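Long-range contacts in periplasmic protein TorT (Vibrio parahaemolyticus, PDB 3O1I), which probably binds a small solute, likely trimethylamine N-oxide, in the periplasm and relays its presence to a partner sensor protein: residues P47-Q52 against T71-A76; Q54-C59 against S83-T88; P89-V94 against M258-Y263; A140-P145 against N184-V189; V226-G231 against A244-M249. All coordinates share one frame; numbering follows the deposited sequence.

Contact 1: residues P47-Q52 against T71-A76; sequences PNKSRQ and TVDPHA
Lys49 lies obliquely across Val72, and its side chain can be followed outward from the helix. CB stands 4.1 Å from Val72 CG2. CG, set anti to the carbonyl carbon (chi1 -60°), comes closer, 3.4 Å from that same Val72 CG2. Beyond CG the chain is extended, which carries CE past the valine backbone to 4.0 Å from Val72 O. At the tip, NZ is 4.1 Å from Asp73 OD2, too long for a salt bridge, although the opposite charges would still be expected to attract. Residues 47-52, which follow strand 37-42 and open helix 49-62 with Asn48 at its N-cap position, here pack on residues 71-76 in the loop after strand 66-69; both lie at the C-terminal edge of the first parallel sheet of this periplasmic binding protein. One helical turn further on, Gln52 runs past Val72 in the opposite direction. Its CG is anti to the backbone N (chi1 -168°), and the chain continues extended to a buried amide. There OE1 accepts a weak hydrogen bond from Val72 N at 3.3 Å, with an angle of 153° at the hydrogen, as well as a bond from the hydroxyl of Tyr77. NE2 donates to Gly70 O and, weakly, to Tyr12 O, so both ends of the amide have partners. Val72 CG1 rests 3.7 Å from Gln52 CD. Within the loop, Thr71 OG1 donates to Asp73 O at 2.9 Å, approaching from well above the carbonyl plane.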
# COMPACT_ATOMS: atom_id res chain seq x y z
N PRO D 47 5.80 -13.09 -14.65
CA PRO D 47 5.85 -12.01 -15.64
C PRO D 47 7.14 -11.22 -15.53
O PRO D 47 7.31 -10.20 -16.19
CB PRO D 47 4.62 -11.17 -15.31
CG PRO D 47 3.79 -12.04 -14.37
CD PRO D 47 4.84 -12.77 -13.59
N ASN D 48 8.06 -11.70 -14.69
CA ASN D 48 9.34 -11.03 -14.48
C ASN D 48 10.44 -11.56 -15.38
O ASN D 48 11.51 -11.95 -14.90
CB ASN D 48 9.78 -11.15 -13.03
CG ASN D 48 8.81 -10.49 -12.10
OD1 ASN D 48 7.75 -10.04 -12.53
ND2 ASN D 48 9.16 -10.42 -10.82
N LYS D 49 10.17 -11.56 -16.68
CA LYS D 49 11.12 -12.06 -17.66
C LYS D 49 12.41 -11.24 -17.67
O LYS D 49 13.52 -11.79 -17.58
CB LYS D 49 10.45 -12.07 -19.04
CG LYS D 49 9.21 -12.97 -19.04
CD LYS D 49 8.24 -12.75 -20.20
CE LYS D 49 6.97 -13.57 -19.96
NZ LYS D 49 6.01 -13.50 -21.11
N SER D 50 12.26 -9.93 -17.74
CA SER D 50 13.40 -9.03 -17.74
C SER D 50 14.33 -9.33 -16.58
O SER D 50 15.55 -9.32 -16.73
CB SER D 50 12.94 -7.58 -17.66
OG SER D 50 11.93 -7.32 -18.62
N ARG D 51 13.75 -9.61 -15.42
CA ARG D 51 14.55 -9.89 -14.24
C ARG D 51 15.29 -11.23 -14.31
O ARG D 51 16.35 -11.39 -13.70
CB ARG D 51 13.68 -9.84 -12.99
CG ARG D 51 14.46 -10.00 -11.70
CD ARG D 51 13.77 -9.28 -10.57
NE ARG D 51 13.62 -7.86 -10.89
CZ ARG D 51 12.77 -7.05 -10.28
NH1 ARG D 51 11.98 -7.52 -9.32
NH2 ARG D 51 12.69 -5.76 -10.63
N GLN D 52 14.74 -12.19 -15.05
CA GLN D 52 15.39 -13.49 -15.16
C GLN D 52 16.55 -13.41 -16.16
O GLN D 52 17.60 -14.00 -15.94
CB GLN D 52 14.39 -14.59 -15.57
CG GLN D 52 14.94 -16.01 -15.42
CD GLN D 52 13.94 -17.11 -15.76
OE1 GLN D 52 13.33 -17.10 -16.84
NE2 GLN D 52 13.77 -18.07 -14.85
N THR D 71 12.59 -21.67 -16.61
CA THR D 71 12.02 -20.54 -17.34
C THR D 71 10.61 -20.09 -17.05
O THR D 71 9.70 -20.90 -16.83
CB THR D 71 12.08 -20.72 -18.87
OG1 THR D 71 11.23 -21.80 -19.25
CG2 THR D 71 13.49 -21.01 -19.31
N VAL D 72 10.45 -18.77 -17.13
CA VAL D 72 9.20 -18.07 -16.89
C VAL D 72 8.50 -18.01 -18.24
O VAL D 72 7.66 -17.17 -18.48
CB VAL D 72 9.47 -16.63 -16.40
CG1 VAL D 72 10.28 -16.67 -15.10
CG2 VAL D 72 10.21 -15.83 -17.47
N ASP D 73 8.88 -18.93 -19.12
CA ASP D 73 8.31 -18.99 -20.45
C ASP D 73 9.15 -19.93 -21.30
O ASP D 73 10.38 -19.90 -21.26
CB ASP D 73 8.25 -17.57 -21.07
CG ASP D 73 7.77 -17.57 -22.53
OD1 ASP D 73 7.29 -18.60 -23.03
OD2 ASP D 73 7.87 -16.49 -23.17
N PRO D 74 8.49 -20.79 -22.10
CA PRO D 74 9.20 -21.74 -22.95
C PRO D 74 9.95 -21.04 -24.06
O PRO D 74 11.13 -21.28 -24.29
CB PRO D 74 8.07 -22.61 -23.51
CG PRO D 74 6.97 -22.45 -22.52
CD PRO D 74 7.04 -20.99 -22.26
N HIS D 75 9.23 -20.17 -24.76
CA HIS D 75 9.80 -19.43 -25.88
C HIS D 75 10.56 -18.15 -25.52
O HIS D 75 10.69 -17.24 -26.35
CB HIS D 75 8.69 -19.11 -26.88
CG HIS D 75 7.86 -20.29 -27.27
ND1 HIS D 75 8.40 -21.46 -27.76
CD2 HIS D 75 6.52 -20.49 -27.23
CE1 HIS D 75 7.44 -22.32 -28.01
NE2 HIS D 75 6.28 -21.76 -27.70
N ALA D 76 11.08 -18.08 -24.30
CA ALA D 76 11.81 -16.90 -23.83
C ALA D 76 13.25 -16.81 -24.32
O ALA D 76 13.70 -15.75 -24.74
CB ALA D 76 11.79 -16.86 -22.31

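Contact 2: residues Q54-C59 against S83-T88; sequences QQLALC and SWVGNT
Partly buried apolar packing between two neighbouring connections of the first sheet brings Leu56 and Ala57 against Trp84 and Val85. The setting is a pair of successive beta-alpha-beta units: helix 49-62 links strands 37-42 and 66-69, and the short helix 82-85 links strand 66-69 to strand 90-92. Consistent with this, Leu56 and Val85 both also rest on Ile67 of the shared strand. They cross at about a right angle, Leu56 CG lying 4.0 Å from Val85 CG2. Leu56 CD2 reaches 4.2 Å from Trp84 CB, at the root of the indole. The backbones are close here as well, with Ala57 CA 3.7 Å from Trp84 O, and the small Ala57 CB sits at the edge of the ring near its plane, 4.4 Å from CE3. No hydrogen bond joins the segments. Behind the interface, Cys59 turns its sulfur to a disulfide with Cys9, tying the helix to the strand it spans. Val85 begins a type II' turn that runs to Thr88; Gly86, with positive phi, is the first residue past the helix, and Thr88 OG1 closes back on Val85 O at 2.9 Å. The exposed flank belongs to Gln54. Its chain bends at chi2 (-58°), which turns CD back toward the tryptophan, and the amide plane stands 86° from the ring plane, with NE2 3.5 Å from Trp84 CZ3.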
# COMPACT_ATOMS: atom_id res chain seq x y z
N GLN D 54 18.39 -10.97 -16.68
CA GLN D 54 19.48 -10.36 -15.94
C GLN D 54 20.08 -11.34 -14.92
O GLN D 54 21.30 -11.46 -14.82
CB GLN D 54 18.99 -9.08 -15.24
CG GLN D 54 18.24 -8.08 -16.14
CD GLN D 54 19.05 -7.60 -17.35
OE1 GLN D 54 20.11 -6.98 -17.20
NE2 GLN D 54 18.55 -7.87 -18.56
N GLN D 55 19.24 -12.05 -14.18
CA GLN D 55 19.73 -13.02 -13.19
C GLN D 55 20.46 -14.13 -13.93
O GLN D 55 21.37 -14.77 -13.39
CB GLN D 55 18.56 -13.62 -12.39
CG GLN D 55 17.83 -12.63 -11.50
CD GLN D 55 16.93 -13.32 -10.48
OE1 GLN D 55 15.99 -14.02 -10.86
NE2 GLN D 55 17.21 -13.12 -9.19
N LEU D 56 20.04 -14.34 -15.17
CA LEU D 56 20.62 -15.35 -16.05
C LEU D 56 22.01 -14.85 -16.42
O LEU D 56 22.98 -15.62 -16.45
CB LEU D 56 19.75 -15.48 -17.29
CG LEU D 56 19.75 -16.78 -18.08
CD1 LEU D 56 19.60 -17.97 -17.14
CD2 LEU D 56 18.61 -16.73 -19.09
N ALA D 57 22.10 -13.55 -16.69
CA ALA D 57 23.36 -12.91 -17.02
C ALA D 57 24.19 -12.77 -15.75
O ALA D 57 25.41 -12.75 -15.79
CB ALA D 57 23.11 -11.54 -17.64
N LEU D 58 23.51 -12.66 -14.61
CA LEU D 58 24.18 -12.55 -13.33
C LEU D 58 24.85 -13.87 -13.02
O LEU D 58 25.95 -13.91 -12.48
CB LEU D 58 23.19 -12.21 -12.22
CG LEU D 58 23.72 -12.43 -10.79
CD1 LEU D 58 24.99 -11.63 -10.56
CD2 LEU D 58 22.65 -12.02 -9.80
N CYS D 59 24.18 -14.96 -13.38
CA CYS D 59 24.75 -16.28 -13.13
C CYS D 59 26.11 -16.37 -13.80
O CYS D 59 27.11 -16.71 -13.16
CB CYS D 59 23.83 -17.37 -13.66
SG CYS D 59 22.52 -17.95 -12.52
N SER D 83 23.11 -16.01 -25.88
CA SER D 83 23.25 -14.56 -25.83
C SER D 83 23.18 -13.99 -24.40
O SER D 83 23.39 -12.80 -24.20
CB SER D 83 22.16 -13.92 -26.71
OG SER D 83 22.13 -12.51 -26.61
N TRP D 84 22.86 -14.83 -23.43
CA TRP D 84 22.79 -14.40 -22.03
C TRP D 84 23.72 -15.24 -21.16
O TRP D 84 24.10 -14.82 -20.07
CB TRP D 84 21.35 -14.52 -21.47
CG TRP D 84 20.31 -13.74 -22.21
CD1 TRP D 84 19.58 -14.15 -23.29
CD2 TRP D 84 19.89 -12.39 -21.94
NE1 TRP D 84 18.74 -13.15 -23.71
CE2 TRP D 84 18.91 -12.06 -22.90
CE3 TRP D 84 20.26 -11.43 -20.98
CZ2 TRP D 84 18.28 -10.80 -22.94
CZ3 TRP D 84 19.63 -10.19 -21.01
CH2 TRP D 84 18.66 -9.88 -21.98
N VAL D 85 24.11 -16.42 -21.65
CA VAL D 85 24.98 -17.28 -20.87
C VAL D 85 26.26 -17.72 -21.59
O VAL D 85 27.25 -18.05 -20.94
CB VAL D 85 24.22 -18.55 -20.40
CG1 VAL D 85 24.80 -19.03 -19.09
CG2 VAL D 85 22.75 -18.24 -20.24
N GLY D 86 26.23 -17.74 -22.92
CA GLY D 86 27.41 -18.15 -23.67
C GLY D 86 27.58 -19.65 -23.85
O GLY D 86 26.65 -20.34 -24.23
N ASN D 87 28.78 -20.16 -23.57
CA ASN D 87 29.06 -21.58 -23.73
C ASN D 87 28.46 -22.39 -22.61
O ASN D 87 28.50 -23.62 -22.64
CB ASN D 87 30.56 -21.87 -23.76
CG ASN D 87 31.21 -21.85 -22.37
OD1 ASN D 87 31.18 -20.83 -21.66
ND2 ASN D 87 31.81 -22.97 -21.98
N THR D 88 27.93 -21.71 -21.61
CA THR D 88 27.37 -22.40 -20.47
C THR D 88 26.28 -23.39 -20.87
O THR D 88 25.39 -23.08 -21.66
CB THR D 88 26.79 -21.41 -19.46
OG1 THR D 88 27.73 -20.35 -19.23
CG2 THR D 88 26.51 -22.11 -18.13

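Contact 3: residues P89-V94 against M258-Y263; sequences PVFATV and MQAAHY
Phe91 is the centre of this contact, gripped by Ala260, Gln259 and Tyr263 of one helix. Over one face of its ring lies Ala260 CB, 3.6 Å from the centroid in a CH-pi contact. Gln259 CB stands 3.4 Å from Phe91 CD2, and the amide oxygen OE1 of the same glutamine lies in the ring plane at the edge. The Phe91 ring in turn points its edge at the face of Tyr263 in an offset edge-to-face pair, centroids 5.9 Å apart and planes at 71°. Tyr263 CG is anti to the backbone N (chi1 171°), a setting from which the ring also meets Pro89, whose CB is 3.7 Å from CE2. Around these lie partners that place the strand and, more weakly, the Gln259 amide. The strand is hydrogen-bonded through its backbone to Ile67 on one neighbouring strand and to Leu106 and Lys108 on the other side, while Gln259 NE2 donates weakly to Glu270 O and Lys271 O. Strand 90-92 and helical residues 258-263 run roughly antiparallel, at 154°, their axes 9.0 Å apart. A helix from late in the sequence thus covers the first sheet, the chain having returned through the hinge crossovers, as in type I periplasmic binding proteins.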
# COMPACT_ATOMS: atom_id res chain seq x y z
N PRO D 89 26.38 -24.62 -20.34
CA PRO D 89 25.42 -25.70 -20.61
C PRO D 89 24.24 -25.52 -19.67
O PRO D 89 24.41 -25.43 -18.45
CB PRO D 89 26.23 -26.95 -20.27
CG PRO D 89 27.06 -26.49 -19.11
CD PRO D 89 27.53 -25.13 -19.57
N VAL D 90 23.04 -25.46 -20.25
CA VAL D 90 21.84 -25.27 -19.45
C VAL D 90 21.11 -26.58 -19.19
O VAL D 90 21.16 -27.50 -20.01
CB VAL D 90 20.86 -24.28 -20.13
CG1 VAL D 90 21.57 -22.99 -20.46
CG2 VAL D 90 20.29 -24.90 -21.39
N PHE D 91 20.46 -26.65 -18.04
CA PHE D 91 19.69 -27.83 -17.64
C PHE D 91 18.28 -27.37 -17.27
O PHE D 91 18.10 -26.69 -16.26
CB PHE D 91 20.33 -28.51 -16.42
CG PHE D 91 21.56 -29.32 -16.74
CD1 PHE D 91 22.80 -28.71 -16.84
CD2 PHE D 91 21.47 -30.70 -16.92
CE1 PHE D 91 23.94 -29.45 -17.14
CE2 PHE D 91 22.60 -31.45 -17.22
CZ PHE D 91 23.84 -30.83 -17.32
N ALA D 92 17.28 -27.73 -18.08
CA ALA D 92 15.90 -27.36 -17.78
C ALA D 92 15.52 -28.07 -16.48
O ALA D 92 15.74 -29.27 -16.34
CB ALA D 92 14.98 -27.79 -18.92
N THR D 93 14.95 -27.33 -15.53
CA THR D 93 14.58 -27.91 -14.24
C THR D 93 13.14 -28.37 -14.09
O THR D 93 12.90 -29.44 -13.54
CB THR D 93 14.81 -26.94 -13.07
OG1 THR D 93 16.06 -26.26 -13.26
CG2 THR D 93 14.84 -27.71 -11.74
N VAL D 94 12.18 -27.56 -14.55
CA VAL D 94 10.79 -27.97 -14.40
C VAL D 94 9.92 -27.56 -15.55
O VAL D 94 8.84 -28.09 -15.73
CB VAL D 94 10.17 -27.40 -13.11
CG1 VAL D 94 8.72 -27.77 -13.03
CG2 VAL D 94 10.90 -27.93 -11.90
N MET D 258 21.76 -33.26 -9.96
CA MET D 258 22.54 -34.40 -10.40
C MET D 258 22.89 -34.28 -11.87
O MET D 258 24.05 -34.40 -12.25
CB MET D 258 21.75 -35.69 -10.18
CG MET D 258 22.45 -36.94 -10.70
SD MET D 258 21.30 -38.02 -11.55
CE MET D 258 21.27 -37.26 -13.23
N GLN D 259 21.89 -34.04 -12.71
CA GLN D 259 22.12 -33.90 -14.15
C GLN D 259 23.34 -33.02 -14.47
O GLN D 259 24.24 -33.45 -15.18
CB GLN D 259 20.89 -33.32 -14.85
CG GLN D 259 19.67 -34.22 -14.89
CD GLN D 259 18.76 -33.86 -16.05
OE1 GLN D 259 18.44 -32.69 -16.26
NE2 GLN D 259 18.34 -34.87 -16.81
N ALA D 260 23.35 -31.79 -13.95
CA ALA D 260 24.46 -30.89 -14.21
C ALA D 260 25.73 -31.32 -13.49
O ALA D 260 26.82 -31.22 -14.05
CB ALA D 260 24.08 -29.47 -13.80
N ALA D 261 25.60 -31.80 -12.26
CA ALA D 261 26.77 -32.24 -11.51
C ALA D 261 27.49 -33.42 -12.18
O ALA D 261 28.69 -33.63 -11.99
CB ALA D 261 26.37 -32.62 -10.09
N HIS D 262 26.74 -34.18 -12.98
CA HIS D 262 27.28 -35.34 -13.70
C HIS D 262 27.91 -34.90 -15.01
O HIS D 262 29.00 -35.32 -15.36
CB HIS D 262 26.16 -36.36 -13.96
CG HIS D 262 26.01 -37.38 -12.88
ND1 HIS D 262 26.16 -37.07 -11.54
CD2 HIS D 262 25.72 -38.70 -12.93
CE1 HIS D 262 25.97 -38.16 -10.82
NE2 HIS D 262 25.70 -39.16 -11.64
N TYR D 263 27.20 -34.05 -15.75
CA TYR D 263 27.72 -33.55 -17.02
C TYR D 263 29.00 -32.75 -16.76
O TYR D 263 29.76 -32.48 -17.68
CB TYR D 263 26.69 -32.64 -17.69
CG TYR D 263 27.20 -31.91 -18.89
CD1 TYR D 263 27.12 -32.47 -20.16
CD2 TYR D 263 27.78 -30.66 -18.77
CE1 TYR D 263 27.60 -31.79 -21.28
CE2 TYR D 263 28.26 -29.97 -19.87
CZ TYR D 263 28.16 -30.54 -21.13
OH TYR D 263 28.62 -29.85 -22.22

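Contact 4: residues A140-P145 against N184-V189; sequences ALLLGP and NLVQRV
No flat group takes part where Ala140 and Leu142 meet Leu185, Val186 and Val189. The guanidinium of Arg188 has Leu185 CD2 over one face, toward its rim, but that pairing lies within helix 179-192; the aromatic residue touching both Leu142 and Leu185 is Phe173, from a loop. What remains is an aliphatic interface of the parallel alpha/beta kind. Helix 179-192 carries the chain from strand 167-172 to strand 197-200, and on its way it passes over strand 137-142, which lies between those two in the second sheet. Residues 184-189 and 140-142 run almost exactly antiparallel, at 173°, with their axes 9.8 Å apart. Ala140 and Leu142 both point toward the helix, whereas Leu141 between them points away, as a strand in extended conformation requires. Leu142 makes the larger share of the contact. Its CG lies anti to the carbonyl carbon (chi1 -56°), and both methyls reach Val189 CG2 at 4.0 Å, the two side chains sliding past each other in opposite directions. Leu142 CD2 is also 4.2 Å from Leu185 CB. Further out, Ile198 of the adjoining strand backs both Leu142 and Val189, and Ala208 of helix 202-214 touches Val186, so the core continues beyond the two segments. Two residues earlier on the strand, Ala140 CB meets Val189 CG1 at 3.9 Å. Leu142 crosses Val186 at about a right angle, and there CD1 lies 3.6 Å from CG2.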
# COMPACT_ATOMS: atom_id res chain seq x y z
N ALA D 140 -16.96 -30.12 -11.89
CA ALA D 140 -16.57 -28.74 -12.20
C ALA D 140 -15.06 -28.60 -12.33
O ALA D 140 -14.33 -28.95 -11.42
CB ALA D 140 -17.09 -27.81 -11.12
N LEU D 141 -14.61 -28.04 -13.46
CA LEU D 141 -13.17 -27.86 -13.72
C LEU D 141 -12.59 -26.49 -13.38
O LEU D 141 -12.92 -25.51 -14.02
CB LEU D 141 -12.86 -28.16 -15.19
CG LEU D 141 -12.62 -29.63 -15.58
CD1 LEU D 141 -12.58 -29.77 -17.10
CD2 LEU D 141 -11.31 -30.09 -14.97
N LEU D 142 -11.72 -26.43 -12.38
CA LEU D 142 -11.07 -25.18 -11.99
C LEU D 142 -9.56 -25.38 -12.05
O LEU D 142 -8.87 -25.36 -11.03
CB LEU D 142 -11.49 -24.76 -10.58
CG LEU D 142 -12.99 -24.61 -10.31
CD1 LEU D 142 -13.17 -24.03 -8.92
CD2 LEU D 142 -13.64 -23.71 -11.35
N LEU D 143 -9.05 -25.55 -13.26
CA LEU D 143 -7.64 -25.80 -13.51
C LEU D 143 -6.71 -24.63 -13.27
O LEU D 143 -5.77 -24.74 -12.48
CB LEU D 143 -7.48 -26.32 -14.94
CG LEU D 143 -8.33 -27.57 -15.17
CD1 LEU D 143 -8.22 -28.04 -16.62
CD2 LEU D 143 -7.89 -28.66 -14.19
N GLY D 144 -6.95 -23.52 -13.95
CA GLY D 144 -6.09 -22.36 -13.76
C GLY D 144 -6.21 -21.37 -14.89
O GLY D 144 -7.27 -21.26 -15.51
N PRO D 145 -5.13 -20.63 -15.20
CA PRO D 145 -5.13 -19.63 -16.28
C PRO D 145 -5.45 -20.16 -17.69
O PRO D 145 -6.45 -20.86 -17.89
CB PRO D 145 -3.73 -19.01 -16.17
CG PRO D 145 -2.92 -20.10 -15.56
CD PRO D 145 -3.83 -20.66 -14.52
N ASN D 184 -13.16 -17.18 -5.55
CA ASN D 184 -14.30 -16.60 -6.23
C ASN D 184 -14.86 -17.62 -7.23
O ASN D 184 -16.07 -17.77 -7.37
CB ASN D 184 -13.86 -15.32 -6.96
CG ASN D 184 -14.99 -14.65 -7.70
OD1 ASN D 184 -15.91 -14.10 -7.10
ND2 ASN D 184 -14.93 -14.70 -9.03
N LEU D 185 -13.96 -18.34 -7.90
CA LEU D 185 -14.39 -19.35 -8.86
C LEU D 185 -15.05 -20.55 -8.19
O LEU D 185 -15.96 -21.17 -8.75
CB LEU D 185 -13.20 -19.83 -9.69
CG LEU D 185 -12.79 -18.92 -10.84
CD1 LEU D 185 -11.76 -19.63 -11.71
CD2 LEU D 185 -14.03 -18.57 -11.66
N VAL D 186 -14.59 -20.87 -6.99
CA VAL D 186 -15.15 -21.99 -6.26
C VAL D 186 -16.55 -21.62 -5.79
O VAL D 186 -17.49 -22.39 -5.96
CB VAL D 186 -14.26 -22.35 -5.04
CG1 VAL D 186 -15.02 -23.26 -4.10
CG2 VAL D 186 -12.98 -23.03 -5.51
N GLN D 187 -16.66 -20.43 -5.20
CA GLN D 187 -17.93 -19.92 -4.68
C GLN D 187 -18.99 -19.98 -5.76
O GLN D 187 -20.09 -20.46 -5.52
CB GLN D 187 -17.79 -18.48 -4.17
CG GLN D 187 -16.67 -18.28 -3.16
CD GLN D 187 -16.51 -16.82 -2.75
OE1 GLN D 187 -16.72 -15.90 -3.57
NE2 GLN D 187 -16.13 -16.59 -1.49
N ARG D 188 -18.65 -19.49 -6.94
CA ARG D 188 -19.59 -19.52 -8.05
C ARG D 188 -20.01 -20.96 -8.27
O ARG D 188 -21.18 -21.24 -8.54
CB ARG D 188 -18.94 -18.97 -9.33
CG ARG D 188 -19.93 -18.77 -10.48
CD ARG D 188 -19.24 -18.45 -11.81
NE ARG D 188 -18.22 -17.41 -11.68
CZ ARG D 188 -17.56 -16.87 -12.71
NH1 ARG D 188 -17.82 -17.26 -13.95
NH2 ARG D 188 -16.64 -15.94 -12.49
N VAL D 189 -19.06 -21.88 -8.13
CA VAL D 189 -19.33 -23.30 -8.31
C VAL D 189 -20.34 -23.82 -7.29
O VAL D 189 -21.35 -24.42 -7.65
CB VAL D 189 -18.03 -24.13 -8.21
CG1 VAL D 189 -18.34 -25.63 -8.12
CG2 VAL D 189 -17.16 -23.83 -9.42

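Contact 5: residues V226-G231 against A244-M249; sequences VYLSHG and APTDKM
Tyr227 and Pro245 bring their backbones to 5.3 Å between CA atoms, a strand-like spacing, yet no hydrogen bond crosses the contact. In its place Tyr227 CA points its hydrogen at Pro245 O, 3.5 Å away with an angle of 151° at the hydrogen. The proline, having no N-H to offer, sets its ring against the other backbone instead, with CG 3.6 Å from Val226 O. Next along, Leu228 and Thr246 lie side by side and point the same way, Leu228 CD2 being 4.0 Å from Thr246 OG1. That hydroxyl is engaged otherwise: set anti to the backbone N (chi1 176°), OG1 hydrogen-bonds Ser293 OG and accepts from Lys248 N at 3.3 Å, forming an ST turn that bends the chain just past the strand. Met249 then comes back toward Leu228, though the position of its terminal methyl is doubtful in the model. On the other segment Ser229 caps helix 230-236, its OG accepting from Val232 N. Pro245 and Tyr227 also rest on Met118 of helix 116-127. Residues 226-231 leave strand 222-225 of the second sheet, while residues 244-249 lead into helix 249-263, which packs on the first. Close to the middle of the molecule, the arrangement is consistent with the interdomain crossover region of type I periplasmic binding proteins.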
# COMPACT_ATOMS: atom_id res chain seq x y z
N VAL D 226 -5.08 -31.49 -9.24
CA VAL D 226 -4.41 -31.87 -10.48
C VAL D 226 -2.90 -31.97 -10.22
O VAL D 226 -2.12 -32.30 -11.11
CB VAL D 226 -4.69 -30.87 -11.61
CG1 VAL D 226 -4.10 -31.36 -12.92
CG2 VAL D 226 -6.18 -30.71 -11.77
N TYR D 227 -2.52 -31.67 -8.97
CA TYR D 227 -1.12 -31.76 -8.51
C TYR D 227 -1.11 -31.61 -7.00
O TYR D 227 -2.15 -31.34 -6.40
CB TYR D 227 -0.20 -30.73 -9.21
CG TYR D 227 -0.42 -29.27 -8.88
CD1 TYR D 227 0.24 -28.67 -7.81
CD2 TYR D 227 -1.28 -28.47 -9.66
CE1 TYR D 227 0.07 -27.32 -7.51
CE2 TYR D 227 -1.46 -27.11 -9.38
CZ TYR D 227 -0.79 -26.54 -8.30
OH TYR D 227 -1.02 -25.22 -7.94
N LEU D 228 0.05 -31.78 -6.37
CA LEU D 228 0.11 -31.71 -4.91
C LEU D 228 0.79 -30.48 -4.34
O LEU D 228 1.62 -29.85 -5.00
CB LEU D 228 0.81 -32.95 -4.35
CG LEU D 228 0.94 -33.00 -2.83
CD1 LEU D 228 -0.39 -33.41 -2.22
CD2 LEU D 228 2.01 -33.96 -2.42
N SER D 229 0.44 -30.16 -3.10
CA SER D 229 0.99 -29.01 -2.39
C SER D 229 0.81 -29.27 -0.90
O SER D 229 -0.01 -30.09 -0.52
CB SER D 229 0.28 -27.72 -2.79
OG SER D 229 -1.10 -27.73 -2.46
N HIS D 230 1.57 -28.59 -0.06
CA HIS D 230 1.45 -28.81 1.37
C HIS D 230 0.03 -28.64 1.88
O HIS D 230 -0.32 -29.12 2.96
CB HIS D 230 2.37 -27.86 2.15
CG HIS D 230 3.82 -28.02 1.82
ND1 HIS D 230 4.78 -28.23 2.79
CD2 HIS D 230 4.48 -27.97 0.64
CE1 HIS D 230 5.97 -28.31 2.22
NE2 HIS D 230 5.82 -28.15 0.91
N GLY D 231 -0.80 -27.95 1.11
CA GLY D 231 -2.17 -27.74 1.54
C GLY D 231 -3.05 -28.88 1.10
O GLY D 231 -3.84 -29.41 1.88
N ALA D 244 -5.25 -36.85 -5.70
CA ALA D 244 -4.20 -35.89 -6.01
C ALA D 244 -2.94 -36.59 -6.52
O ALA D 244 -2.24 -37.28 -5.76
CB ALA D 244 -3.86 -35.06 -4.78
N PRO D 245 -2.63 -36.42 -7.81
CA PRO D 245 -1.43 -37.05 -8.37
C PRO D 245 -0.19 -36.26 -7.97
O PRO D 245 -0.11 -35.07 -8.25
CB PRO D 245 -1.67 -36.98 -9.87
CG PRO D 245 -2.42 -35.70 -10.02
CD PRO D 245 -3.43 -35.81 -8.89
N THR D 246 0.79 -36.90 -7.34
CA THR D 246 2.02 -36.22 -6.94
C THR D 246 3.12 -36.48 -7.96
O THR D 246 3.45 -37.64 -8.23
CB THR D 246 2.53 -36.72 -5.59
OG1 THR D 246 3.78 -36.10 -5.29
CG2 THR D 246 2.74 -38.22 -5.64
N ASP D 247 3.69 -35.41 -8.52
CA ASP D 247 4.76 -35.55 -9.50
C ASP D 247 6.11 -35.36 -8.82
O ASP D 247 7.08 -34.91 -9.43
CB ASP D 247 4.57 -34.56 -10.67
CG ASP D 247 4.95 -33.12 -10.33
OD1 ASP D 247 5.01 -32.75 -9.13
OD2 ASP D 247 5.17 -32.34 -11.29
N LYS D 248 6.13 -35.71 -7.54
CA LYS D 248 7.33 -35.64 -6.71
C LYS D 248 8.22 -34.49 -7.09
O LYS D 248 9.02 -34.59 -8.03
CB LYS D 248 8.10 -36.97 -6.80
CG LYS D 248 7.35 -38.17 -6.25
CD LYS D 248 7.96 -39.47 -6.69
CE LYS D 248 6.91 -40.56 -6.72
NZ LYS D 248 7.19 -41.62 -7.73
N MET D 249 8.08 -33.39 -6.36
CA MET D 249 8.84 -32.17 -6.60
C MET D 249 10.26 -32.21 -6.01
O MET D 249 11.25 -32.02 -6.72
CB MET D 249 8.08 -30.97 -6.03
CG MET D 249 6.66 -30.80 -6.55
SD MET D 249 5.40 -31.48 -5.46
CE MET D 249 4.20 -32.04 -6.63

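How the contacts relate
Contacts 1 and 2 share helix 49-62, and their segments alternate along the chain. Contact 1 is buried and polar at heart, built round an amide, whereas contact 2 is apolar but only partly buried. Contact 3, 15 Å from contact 2 between centres, packs on the same first sheet and relies on aromatic packing. Contact 4 lies on the opposite side of the chain's centre from contacts 2 and 3, and is purely aliphatic and fully buried. Contact 5, nearest the middle, mixes backbone approach with apolar side chains; it touches contact 4 through Leu143 CD2 and Val226 CG2, 3.6 Å apart, and its strand 244-246 leads into the helix of contact 3.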